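Local atomic coordinates of putative uncharacterized protein (Ustilago maydis, PDB entry 4GNX), a protein that probably serves as the smallest subunit of replication protein A, the heterotrimer that binds single-stranded DNA, and helps to hold the complex together. Residues V45-T50 and S72-N77; G25-V30 and V55-V61; R22-K26 and M37-D41; L7-M12 and E97-Q101. All coordinates share one frame. Numbering follows the deposited sequence.

Interaction 1: V45-T50 and S72-N77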
loop_
_atom_site.group_PDB
_atom_site.type_symbol
_atom_site.label_atom_id
_atom_site.label_comp_id
_atom_site.label_asym_id
_atom_site.label_seq_id
_atom_site.Cartn_x
_atom_site.Cartn_y
_atom_site.Cartn_z
ATOM N N VAL A 45 -2.695 -30.246 10.745
ATOM C CA VAL A 45 -4.116 -30.472 11.049
ATOM C C VAL A 45 -4.607 -31.680 10.254
ATOM O O VAL A 45 -4.351 -31.778 9.043
ATOM C CB VAL A 45 -5.003 -29.253 10.675
ATOM C CG1 VAL A 45 -6.473 -29.546 10.922
ATOM C CG2 VAL A 45 -4.625 -28.037 11.486
ATOM N N GLU A 46 -5.323 -32.582 10.932
ATOM C CA GLU A 46 -5.833 -33.802 10.310
ATOM C C GLU A 46 -7.249 -33.529 9.810
ATOM O O GLU A 46 -8.118 -33.156 10.596
ATOM C CB GLU A 46 -5.849 -34.913 11.347
ATOM C CG GLU A 46 -5.052 -36.158 10.992
ATOM C CD GLU A 46 -4.941 -37.134 12.167
ATOM O OE1 GLU A 46 -5.914 -37.263 12.946
ATOM O OE2 GLU A 46 -3.880 -37.783 12.321
ATOM N N ILE A 47 -7.489 -33.685 8.508
ATOM C CA ILE A 47 -8.830 -33.440 7.951
ATOM C C ILE A 47 -9.455 -34.717 7.378
ATOM O O ILE A 47 -8.832 -35.428 6.596
ATOM C CB ILE A 47 -8.816 -32.366 6.843
ATOM C CG1 ILE A 47 -7.822 -31.240 7.168
ATOM C CG2 ILE A 47 -10.230 -31.843 6.591
ATOM C CD1 ILE A 47 -8.448 -29.870 7.330
ATOM N N ALA A 48 -10.684 -35.004 7.786
ATOM C CA ALA A 48 -11.414 -36.157 7.292
ATOM C C ALA A 48 -12.177 -35.696 6.072
ATOM O O ALA A 48 -13.032 -34.809 6.148
ATOM C CB ALA A 48 -12.353 -36.717 8.350
ATOM N N MET A 49 -11.849 -36.306 4.944
ATOM C CA MET A 49 -12.302 -35.860 3.648
ATOM C C MET A 49 -13.554 -36.601 3.159
ATOM O O MET A 49 -13.733 -37.797 3.423
ATOM C CB MET A 49 -11.143 -36.031 2.663
ATOM C CG MET A 49 -11.024 -34.956 1.591
ATOM S SD MET A 49 -10.960 -33.245 2.171
ATOM C CE MET A 49 -9.761 -33.417 3.495
ATOM N N THR A 50 -14.416 -35.862 2.458
ATOM C CA THR A 50 -15.546 -36.406 1.700
ATOM C C THR A 50 -15.066 -37.446 0.672
ATOM O O THR A 50 -13.981 -37.308 0.104
ATOM C CB THR A 50 -16.321 -35.249 1.006
ATOM O OG1 THR A 50 -17.090 -34.554 1.982
ATOM C CG2 THR A 50 -17.288 -35.727 -0.054
ATOM N N SER A 72 -7.579 -31.604 17.350
ATOM C CA SER A 72 -7.465 -30.848 16.100
ATOM C C SER A 72 -7.716 -31.733 14.857
ATOM O O SER A 72 -6.857 -31.862 13.963
ATOM C CB SER A 72 -6.103 -30.141 16.036
ATOM O OG SER A 72 -5.045 -31.069 15.939
ATOM N N SER A 73 -8.896 -32.354 14.839
ATOM C CA SER A 73 -9.355 -33.207 13.743
ATOM C C SER A 73 -10.522 -32.448 13.146
ATOM O O SER A 73 -10.850 -31.357 13.615
ATOM C CB SER A 73 -9.783 -34.600 14.256
ATOM O OG SER A 73 -9.594 -35.646 13.296
ATOM N N PHE A 74 -11.172 -33.019 12.135
ATOM C CA PHE A 74 -11.949 -32.188 11.238
ATOM C C PHE A 74 -12.830 -32.857 10.204
ATOM O O PHE A 74 -12.312 -33.560 9.348
ATOM C CB PHE A 74 -10.934 -31.477 10.440
ATOM C CG PHE A 74 -11.112 -30.051 10.456
ATOM C CD1 PHE A 74 -10.306 -29.274 11.261
ATOM C CD2 PHE A 74 -12.097 -29.479 9.683
ATOM C CE1 PHE A 74 -10.457 -27.916 11.283
ATOM C CE2 PHE A 74 -12.267 -28.118 9.698
ATOM C CZ PHE A 74 -11.439 -27.332 10.497
ATOM N N GLN A 75 -14.136 -32.592 10.224
ATOM C CA GLN A 75 -15.025 -33.210 9.243
ATOM C C GLN A 75 -15.241 -32.217 8.106
ATOM O O GLN A 75 -15.994 -31.267 8.271
ATOM C CB GLN A 75 -16.355 -33.705 9.882
ATOM C CG GLN A 75 -17.292 -34.523 8.972
ATOM C CD GLN A 75 -18.169 -35.580 9.692
ATOM O OE1 GLN A 75 -18.402 -35.514 10.912
ATOM N NE2 GLN A 75 -18.664 -36.568 8.922
ATOM N N ALA A 76 -14.571 -32.438 6.968
ATOM C CA ALA A 76 -14.714 -31.561 5.803
ATOM C C ALA A 76 -16.144 -31.525 5.291
ATOM O O ALA A 76 -16.742 -32.565 5.070
ATOM C CB ALA A 76 -13.758 -31.970 4.678
ATOM N N ASN A 77 -16.677 -30.316 5.115
ATOM C CA ASN A 77 -17.957 -30.107 4.450
ATOM C C ASN A 77 -17.664 -29.824 2.972
ATOM O O ASN A 77 -18.081 -30.579 2.093
ATOM C CB ASN A 77 -18.773 -28.979 5.125
ATOM C CG ASN A 77 -19.338 -29.373 6.520
ATOM O OD1 ASN A 77 -19.647 -30.545 6.795
ATOM N ND2 ASN A 77 -19.506 -28.377 7.395
#
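Strand 45-48 and strand 73-76 run side by side in the same direction, 32° apart, with their axes approaching to 4.6 Å. At the start, Val45 CG1 lies 3.9 Å from Phe74 CD1 and 3.8 Å from Ser72 O. Glu46 N then gives a weak hydrogen bond of 3.5 Å to Ser72 O, while Glu46 O receives a CA-H...O contact from Ser73 CA at 3.4 Å. Ile47 turns to the buried side: its CG2 is 3.9 Å from Phe74 CB and 4.0 Å from Ala76 CB, and its CD1 sits over one face of the Phe74 ring. Ala48 forms the firmest link, with its N bonded to Phe74 O at 2.7 Å and its O accepting from Ala76 N at 2.9 Å, so one residue is held by the two that flank Gln75. The strand has ended by Met49, whose SD still reaches Ala76 CB at 4.0 Å. Thr50 OG1 lies 3.7 Å from Ala76 O. Phe74 also packs on Val21, Ile23 and Leu13, which carries the apolar layer into the interior. Parallel pairing of the third and fifth strands is the seam that closes the five-stranded barrel of an OB fold.

Interaction 2: G25-V30 and V55-V61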
loop_
_atom_site.group_PDB
_atom_site.type_symbol
_atom_site.label_atom_id
_atom_site.label_comp_id
_atom_site.label_asym_id
_atom_site.label_seq_id
_atom_site.Cartn_x
_atom_site.Cartn_y
_atom_site.Cartn_z
ATOM N N GLY A 25 -4.312 -24.327 3.975
ATOM C CA GLY A 25 -3.027 -24.939 4.212
ATOM C C GLY A 25 -2.451 -25.622 3.011
ATOM O O GLY A 25 -3.156 -25.856 2.029
ATOM N N LYS A 26 -1.160 -25.909 3.106
ATOM C CA LYS A 26 -0.401 -26.625 2.091
ATOM C C LYS A 26 -0.566 -28.116 2.347
ATOM O O LYS A 26 -0.428 -28.581 3.475
ATOM C CB LYS A 26 1.081 -26.253 2.192
ATOM C CG LYS A 26 1.879 -26.288 0.897
ATOM C CD LYS A 26 2.435 -27.660 0.586
ATOM C CE LYS A 26 3.588 -27.565 -0.391
ATOM N NZ LYS A 26 4.042 -28.930 -0.811
ATOM N N VAL A 27 -0.883 -28.860 1.295
ATOM C CA VAL A 27 -1.094 -30.301 1.399
ATOM C C VAL A 27 0.237 -31.001 1.612
ATOM O O VAL A 27 1.155 -30.883 0.798
ATOM C CB VAL A 27 -1.800 -30.874 0.153
ATOM C CG1 VAL A 27 -1.945 -32.381 0.265
ATOM C CG2 VAL A 27 -3.167 -30.230 -0.014
ATOM N N HIS A 28 0.329 -31.721 2.724
ATOM C CA HIS A 28 1.539 -32.455 3.090
ATOM C C HIS A 28 1.445 -33.863 2.578
ATOM O O HIS A 28 2.284 -34.318 1.809
ATOM C CB HIS A 28 1.712 -32.439 4.608
ATOM C CG HIS A 28 3.147 -32.311 5.057
ATOM N ND1 HIS A 28 3.981 -33.374 5.140
ATOM C CD2 HIS A 28 3.884 -31.193 5.456
ATOM C CE1 HIS A 28 5.190 -32.959 5.561
ATOM N NE2 HIS A 28 5.131 -31.623 5.753
ATOM N N LYS A 29 0.394 -34.556 2.992
ATOM C CA LYS A 29 0.176 -35.939 2.615
ATOM C C LYS A 29 -1.330 -36.190 2.464
ATOM O O LYS A 29 -2.147 -35.464 3.034
ATOM C CB LYS A 29 0.794 -36.869 3.666
ATOM C CG LYS A 29 0.837 -38.323 3.251
ATOM C CD LYS A 29 1.840 -39.122 4.068
ATOM C CE LYS A 29 1.317 -39.478 5.453
ATOM N NZ LYS A 29 2.415 -39.955 6.340
ATOM N N VAL A 30 -1.693 -37.184 1.660
ATOM C CA VAL A 30 -3.071 -37.646 1.604
ATOM C C VAL A 30 -3.085 -39.157 1.807
ATOM O O VAL A 30 -2.497 -39.904 1.024
ATOM C CB VAL A 30 -3.776 -37.267 0.287
ATOM C CG1 VAL A 30 -5.218 -37.751 0.294
ATOM C CG2 VAL A 30 -3.746 -35.768 0.066
ATOM N N VAL A 55 -8.170 -33.788 -3.936
ATOM C CA VAL A 55 -7.166 -33.022 -3.199
ATOM C C VAL A 55 -5.733 -33.470 -3.517
ATOM O O VAL A 55 -4.834 -32.646 -3.645
ATOM C CB VAL A 55 -7.436 -33.096 -1.671
ATOM C CG1 VAL A 55 -6.272 -32.545 -0.868
ATOM C CG2 VAL A 55 -8.712 -32.352 -1.302
ATOM N N SER A 56 -5.532 -34.775 -3.671
ATOM C CA SER A 56 -4.217 -35.332 -4.002
ATOM C C SER A 56 -3.404 -34.483 -5.004
ATOM O O SER A 56 -2.208 -34.258 -4.799
ATOM C CB SER A 56 -4.340 -36.793 -4.476
ATOM O OG SER A 56 -5.433 -36.967 -5.363
ATOM N N SER A 57 -4.050 -33.991 -6.059
ATOM C CA SER A 57 -3.333 -33.295 -7.125
ATOM C C SER A 57 -3.386 -31.768 -6.996
ATOM O O SER A 57 -3.510 -31.055 -8.002
ATOM C CB SER A 57 -3.837 -33.761 -8.495
ATOM O OG SER A 57 -5.248 -33.666 -8.565
ATOM N N SER A 58 -3.263 -31.269 -5.764
ATOM C CA SER A 58 -3.336 -29.821 -5.503
ATOM C C SER A 58 -2.498 -29.363 -4.302
ATOM O O SER A 58 -2.349 -30.091 -3.328
ATOM C CB SER A 58 -4.787 -29.394 -5.310
ATOM O OG SER A 58 -5.202 -29.612 -3.984
ATOM N N THR A 59 -1.976 -28.144 -4.361
ATOM C CA THR A 59 -0.924 -27.762 -3.435
ATOM C C THR A 59 -1.497 -27.095 -2.183
ATOM O O THR A 59 -1.285 -27.567 -1.064
ATOM C CB THR A 59 0.146 -26.877 -4.114
ATOM O OG1 THR A 59 0.197 -27.151 -5.522
ATOM C CG2 THR A 59 1.513 -27.130 -3.507
ATOM N N PHE A 60 -2.224 -26.003 -2.370
ATOM C CA PHE A 60 -2.882 -25.371 -1.244
ATOM C C PHE A 60 -4.355 -25.537 -1.372
ATOM O O PHE A 60 -4.900 -25.518 -2.463
ATOM C CB PHE A 60 -2.566 -23.900 -1.155
ATOM C CG PHE A 60 -1.116 -23.604 -0.959
ATOM C CD1 PHE A 60 -0.227 -23.633 -2.037
ATOM C CD2 PHE A 60 -0.634 -23.266 0.295
ATOM C CE1 PHE A 60 1.112 -23.339 -1.867
ATOM C CE2 PHE A 60 0.704 -22.960 0.470
ATOM C CZ PHE A 60 1.579 -23.002 -0.611
ATOM N N VAL A 61 -5.004 -25.669 -0.231
ATOM C CA VAL A 61 -6.411 -25.971 -0.218
ATOM C C VAL A 61 -7.144 -25.133 0.834
ATOM O O VAL A 61 -6.541 -24.745 1.840
ATOM C CB VAL A 61 -6.570 -27.470 0.034
ATOM C CG1 VAL A 61 -6.210 -27.802 1.474
ATOM C CG2 VAL A 61 -7.969 -27.916 -0.310
#
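Backbone hydrogen bonds come first. Gly25 and Val61 form an antiparallel hydrogen-bonded pair, Gly25 N to Val61 O at 3.1 Å and Val61 N to Gly25 O at 2.9 Å. Val27 N adds a nearly straight bond to Thr59 O at 2.7 Å. Between them Lys26 and Phe60 make the non-hydrogen-bonded pair, their CA atoms only 4.3 Å apart, and CA-H...O contacts reinforce it: Phe60 CA to Gly25 O at 3.3 Å and Lys26 CA to Thr59 O at 3.4 Å. On the outer side Lys26 CG sits over one face of the Phe60 ring, a CH-pi contact 3.8 Å from its centroid. Apolar contacts point the other way: Val27 CG2 meets Val55 CG1 at 4.0 Å and Val61 CG1 at 4.2 Å, and Val30 CG2 reaches Val55 CG1 at 4.2 Å. Within 55-61, Ser58 OG bonds Val55 O at 3.1 Å across the turn that precedes the strand. In the OB barrel this joins the first strand, 20-31, to the fourth, 60-68. Strand 34-39 packs against the valines through Leu35 and Met37, and strand 73-81 through Ile79, while Phe82 and Val91 touch Phe60.

Interaction 3: R22-K26 and M37-D41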
loop_
_atom_site.group_PDB
_atom_site.type_symbol
_atom_site.label_atom_id
_atom_site.label_comp_id
_atom_site.label_asym_id
_atom_site.label_seq_id
_atom_site.Cartn_x
_atom_site.Cartn_y
_atom_site.Cartn_z
ATOM N N ARG A 22 -13.179 -22.320 8.742
ATOM C CA ARG A 22 -12.567 -22.274 7.436
ATOM C C ARG A 22 -11.077 -22.213 7.662
ATOM O O ARG A 22 -10.618 -21.447 8.498
ATOM C CB ARG A 22 -13.047 -21.036 6.717
ATOM C CG ARG A 22 -12.621 -20.959 5.270
ATOM C CD ARG A 22 -13.594 -20.079 4.484
ATOM N NE ARG A 22 -14.829 -20.803 4.184
ATOM C CZ ARG A 22 -15.932 -20.236 3.719
ATOM N NH1 ARG A 22 -15.953 -18.937 3.499
ATOM N NH2 ARG A 22 -17.018 -20.967 3.481
ATOM N N ILE A 23 -10.314 -23.028 6.945
ATOM C CA ILE A 23 -8.861 -23.097 7.169
ATOM C C ILE A 23 -8.096 -23.372 5.869
ATOM O O ILE A 23 -8.554 -24.165 5.025
ATOM C CB ILE A 23 -8.493 -24.091 8.302
ATOM C CG1 ILE A 23 -6.991 -24.247 8.422
ATOM C CG2 ILE A 23 -9.036 -25.471 8.031
ATOM C CD1 ILE A 23 -6.517 -24.561 9.827
ATOM N N VAL A 24 -6.948 -22.704 5.717
ATOM C CA VAL A 24 -6.116 -22.815 4.522
ATOM C C VAL A 24 -4.777 -23.452 4.843
ATOM O O VAL A 24 -4.150 -23.141 5.848
ATOM C CB VAL A 24 -5.824 -21.437 3.886
ATOM C CG1 VAL A 24 -5.042 -21.606 2.589
ATOM C CG2 VAL A 24 -7.110 -20.676 3.592
ATOM N N GLY A 25 -4.312 -24.327 3.975
ATOM C CA GLY A 25 -3.027 -24.939 4.212
ATOM C C GLY A 25 -2.451 -25.622 3.011
ATOM O O GLY A 25 -3.156 -25.856 2.029
ATOM N N LYS A 26 -1.160 -25.909 3.106
ATOM C CA LYS A 26 -0.401 -26.625 2.091
ATOM C C LYS A 26 -0.566 -28.116 2.347
ATOM O O LYS A 26 -0.428 -28.581 3.475
ATOM C CB LYS A 26 1.081 -26.253 2.192
ATOM C CG LYS A 26 1.879 -26.288 0.897
ATOM C CD LYS A 26 2.435 -27.660 0.586
ATOM C CE LYS A 26 3.588 -27.565 -0.391
ATOM N NZ LYS A 26 4.042 -28.930 -0.811
ATOM N N MET A 37 -2.598 -31.327 6.575
ATOM C CA MET A 37 -2.436 -29.964 6.118
ATOM C C MET A 37 -1.523 -29.132 7.033
ATOM O O MET A 37 -1.613 -29.217 8.262
ATOM C CB MET A 37 -3.812 -29.337 6.048
ATOM C CG MET A 37 -3.817 -27.937 5.492
ATOM S SD MET A 37 -5.391 -27.106 5.750
ATOM C CE MET A 37 -6.451 -28.136 4.729
ATOM N N GLN A 38 -0.641 -28.337 6.423
ATOM C CA GLN A 38 0.144 -27.346 7.150
ATOM C C GLN A 38 -0.533 -25.967 7.079
ATOM O O GLN A 38 -0.894 -25.507 6.004
ATOM C CB GLN A 38 1.586 -27.310 6.629
ATOM C CG GLN A 38 2.402 -26.119 7.108
ATOM C CD GLN A 38 3.888 -26.392 7.166
ATOM O OE1 GLN A 38 4.412 -27.223 6.422
ATOM N NE2 GLN A 38 4.578 -25.695 8.061
ATOM N N THR A 39 -0.692 -25.330 8.238
ATOM C CA THR A 39 -1.349 -24.037 8.357
ATOM C C THR A 39 -0.355 -22.876 8.391
ATOM O O THR A 39 0.815 -23.089 8.682
ATOM C CB THR A 39 -2.196 -23.954 9.637
ATOM O OG1 THR A 39 -2.792 -25.210 9.896
ATOM C CG2 THR A 39 -3.320 -23.013 9.409
ATOM N N SER A 40 -0.839 -21.660 8.101
ATOM C CA SER A 40 -0.086 -20.418 8.284
ATOM C C SER A 40 0.535 -20.355 9.664
ATOM O O SER A 40 1.590 -19.768 9.866
ATOM C CB SER A 40 -1.015 -19.222 8.105
ATOM O OG SER A 40 -2.102 -19.268 9.013
ATOM N N ASP A 41 -0.170 -20.962 10.605
ATOM C CA ASP A 41 0.245 -21.176 11.971
ATOM C C ASP A 41 1.570 -21.919 12.084
ATOM O O ASP A 41 2.233 -21.858 13.119
ATOM C CB ASP A 41 -0.829 -22.051 12.608
ATOM C CG ASP A 41 -1.016 -21.771 14.070
ATOM O OD1 ASP A 41 -1.169 -22.738 14.836
ATOM O OD2 ASP A 41 -1.014 -20.591 14.463
#
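The first hairpin of the OB barrel pairs strand 20-31 with strand 34-39, and here the two short segments cross at 112°, as the sheet curls sharply. Met37 opens the second segment with its side chain along the first strand: its SD is 4.2 Å from Ile23 CG1 and 3.8 Å from Val24 C, and its CG is 3.4 Å from Gly25 CA. An ideal CB on Gly25 would fall 2.1 Å from Met37 CG, so the bare backbone lets the methionine lie close. Met37 CA also makes a CA-H...O contact with Lys26 O at 3.6 Å. Gln38 and Lys26 form an antiparallel hydrogen-bonded pair through the nearly straight Gln38 N to Lys26 O bond of 3.0 Å; the return bond, Lys26 N to Gln38 O at 2.9 Å, is bent and less certain. Thr39 keeps its methyl in touch, with CG2 3.6 Å from Ile23 CD1 and 3.7 Å from Val24 O, while its OG1 hydrogen-bonds Gly43 O. On the far side of the strand, Val24 packs on Tyr117 of a neighbouring subunit. Ser40 and Asp41 turn to the helix and the N-terminal segment: Ser40 OG hydrogen-bonds Glu97 OE1, and Asp41 OD1 hydrogen-bonds Ser10 OG.

Interaction 4: L7-M12 and E97-Q101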
loop_
_atom_site.group_PDB
_atom_site.type_symbol
_atom_site.label_atom_id
_atom_site.label_comp_id
_atom_site.label_asym_id
_atom_site.label_seq_id
_atom_site.Cartn_x
_atom_site.Cartn_y
_atom_site.Cartn_z
ATOM N N LEU A 7 -12.015 -17.593 9.787
ATOM C CA LEU A 7 -10.786 -18.038 9.112
ATOM C C LEU A 7 -9.800 -18.286 10.195
ATOM O O LEU A 7 -9.405 -17.350 10.890
ATOM C CB LEU A 7 -10.229 -16.934 8.218
ATOM C CG LEU A 7 -9.218 -17.322 7.153
ATOM C CD1 LEU A 7 -9.814 -18.297 6.139
ATOM C CD2 LEU A 7 -8.699 -16.068 6.475
ATOM N N ILE A 8 -9.388 -19.531 10.370
ATOM C CA ILE A 8 -8.558 -19.828 11.523
ATOM C C ILE A 8 -7.267 -20.563 11.158
ATOM O O ILE A 8 -7.104 -21.034 10.031
ATOM C CB ILE A 8 -9.372 -20.550 12.641
ATOM C CG1 ILE A 8 -9.632 -22.006 12.275
ATOM C CG2 ILE A 8 -10.673 -19.804 12.938
ATOM C CD1 ILE A 8 -9.616 -22.917 13.472
ATOM N N ASN A 9 -6.336 -20.594 12.104
ATOM C CA ASN A 9 -5.171 -21.426 11.997
ATOM C C ASN A 9 -5.306 -22.564 13.010
ATOM O O ASN A 9 -6.338 -22.672 13.682
ATOM C CB ASN A 9 -3.888 -20.598 12.168
ATOM C CG ASN A 9 -3.825 -19.819 13.488
ATOM O OD1 ASN A 9 -3.315 -18.701 13.512
ATOM N ND2 ASN A 9 -4.283 -20.421 14.590
ATOM N N SER A 10 -4.287 -23.414 13.117
ATOM C CA SER A 10 -4.406 -24.633 13.904
ATOM C C SER A 10 -4.544 -24.359 15.417
ATOM O O SER A 10 -5.128 -25.158 16.162
ATOM C CB SER A 10 -3.227 -25.565 13.620
ATOM O OG SER A 10 -1.971 -24.940 13.854
ATOM N N SER A 11 -4.032 -23.218 15.864
ATOM C CA SER A 11 -4.001 -22.937 17.277
ATOM C C SER A 11 -5.354 -22.450 17.765
ATOM O O SER A 11 -5.620 -22.450 18.951
ATOM C CB SER A 11 -2.920 -21.922 17.596
ATOM O OG SER A 11 -3.503 -20.648 17.686
ATOM N N MET A 12 -6.211 -22.050 16.849
ATOM C CA MET A 12 -7.537 -21.586 17.207
ATOM C C MET A 12 -8.570 -22.707 17.261
ATOM O O MET A 12 -9.706 -22.490 17.656
ATOM C CB MET A 12 -7.986 -20.492 16.252
ATOM C CG MET A 12 -7.136 -19.240 16.378
ATOM S SD MET A 12 -7.334 -18.005 15.075
ATOM C CE MET A 12 -9.029 -17.461 15.313
ATOM N N GLU A 97 -1.318 -15.675 7.469
ATOM C CA GLU A 97 -1.271 -15.676 8.914
ATOM C C GLU A 97 -1.766 -14.334 9.411
ATOM O O GLU A 97 -2.572 -14.250 10.352
ATOM C CB GLU A 97 0.127 -15.993 9.425
ATOM C CG GLU A 97 0.276 -15.992 10.949
ATOM C CD GLU A 97 -0.746 -16.859 11.697
ATOM O OE1 GLU A 97 -1.171 -17.916 11.164
ATOM O OE2 GLU A 97 -1.122 -16.482 12.841
ATOM N N ASN A 98 -1.333 -13.291 8.712
ATOM C CA ASN A 98 -1.642 -11.939 9.070
ATOM C C ASN A 98 -3.103 -11.597 8.905
ATOM O O ASN A 98 -3.692 -10.869 9.717
ATOM C CB ASN A 98 -0.780 -11.018 8.251
ATOM C CG ASN A 98 0.600 -10.866 8.841
ATOM O OD1 ASN A 98 0.766 -10.254 9.895
ATOM N ND2 ASN A 98 1.602 -11.428 8.175
ATOM N N VAL A 99 -3.695 -12.127 7.852
ATOM C CA VAL A 99 -5.090 -11.910 7.617
ATOM C C VAL A 99 -5.889 -12.612 8.701
ATOM O O VAL A 99 -6.878 -12.074 9.189
ATOM C CB VAL A 99 -5.446 -12.409 6.231
ATOM C CG1 VAL A 99 -6.960 -12.388 6.001
ATOM C CG2 VAL A 99 -4.710 -11.543 5.229
ATOM N N VAL A 100 -5.438 -13.795 9.119
ATOM C CA VAL A 100 -6.127 -14.489 10.208
ATOM C C VAL A 100 -6.142 -13.609 11.451
ATOM O O VAL A 100 -7.215 -13.279 11.969
ATOM C CB VAL A 100 -5.503 -15.838 10.544
ATOM C CG1 VAL A 100 -5.969 -16.302 11.928
ATOM C CG2 VAL A 100 -5.885 -16.835 9.477
ATOM N N GLN A 101 -4.956 -13.212 11.892
ATOM C CA GLN A 101 -4.826 -12.397 13.056
ATOM C C GLN A 101 -5.657 -11.121 12.958
ATOM O O GLN A 101 -6.365 -10.766 13.914
ATOM C CB GLN A 101 -3.367 -12.058 13.251
ATOM C CG GLN A 101 -2.532 -13.127 13.919
ATOM C CD GLN A 101 -1.220 -12.529 14.417
ATOM O OE1 GLN A 101 -0.216 -12.509 13.685
ATOM N NE2 GLN A 101 -1.227 -11.988 15.655
#
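A largely apolar contact sets the long helix 93-104 near the C terminus against the N-terminal segment, whose short strand 7-8 pairs in parallel with strand 20-31 of the barrel. Val100 is its centre. The CG2 of Val100 lies 4.1 Å from Leu7 CG, and its CG1 lies 3.7 Å from Leu7 O and 3.8 Å from Met12 SD, so the valine is gripped from both ends of the segment 7-12. One residue earlier on the helix, Val99 CG1 meets Leu7 CD2 at 4.1 Å. The segment bends back toward the helix through a turn in which Met12 N bonds Asn9 O at 3.2 Å, bringing Met12 to Val100. Glu97 OE1 hydrogen-bonds Ser40 OG, just after strand 34-39. The helix also faces outward: Val99 packs on Leu125 of a second subunit, and Asn98 OD1 hydrogen-bonds Arg441 NH2 of a third. This is consistent with the three-helix bundle that joins the subunits in the trimerization core of replication protein A, each helix following an OB domain.

How the interactions relate
From the N terminus, 7-12 opens interaction 4, which closes only at helix 93-104, so the other three nest inside its loop. Strand 20-31 starts interactions 3 and 2, which share Gly25 and Lys26. Interaction 3 closes first, as a short hairpin loop, and interaction 1 opens after it at 45-50. Before interaction 1 can close at 72-77, interaction 2 closes at 55-61, so the two cross. Met37 of interaction 3 packs on Ile47 of interaction 1 and Val61 of interaction 2. These three supply three of the pairings of the barrel, the other two being 34-39 with 44-48 and 60-68 with 73-81; interaction 4 docks the helix onto it, about 9 Å from interaction 3 between centres.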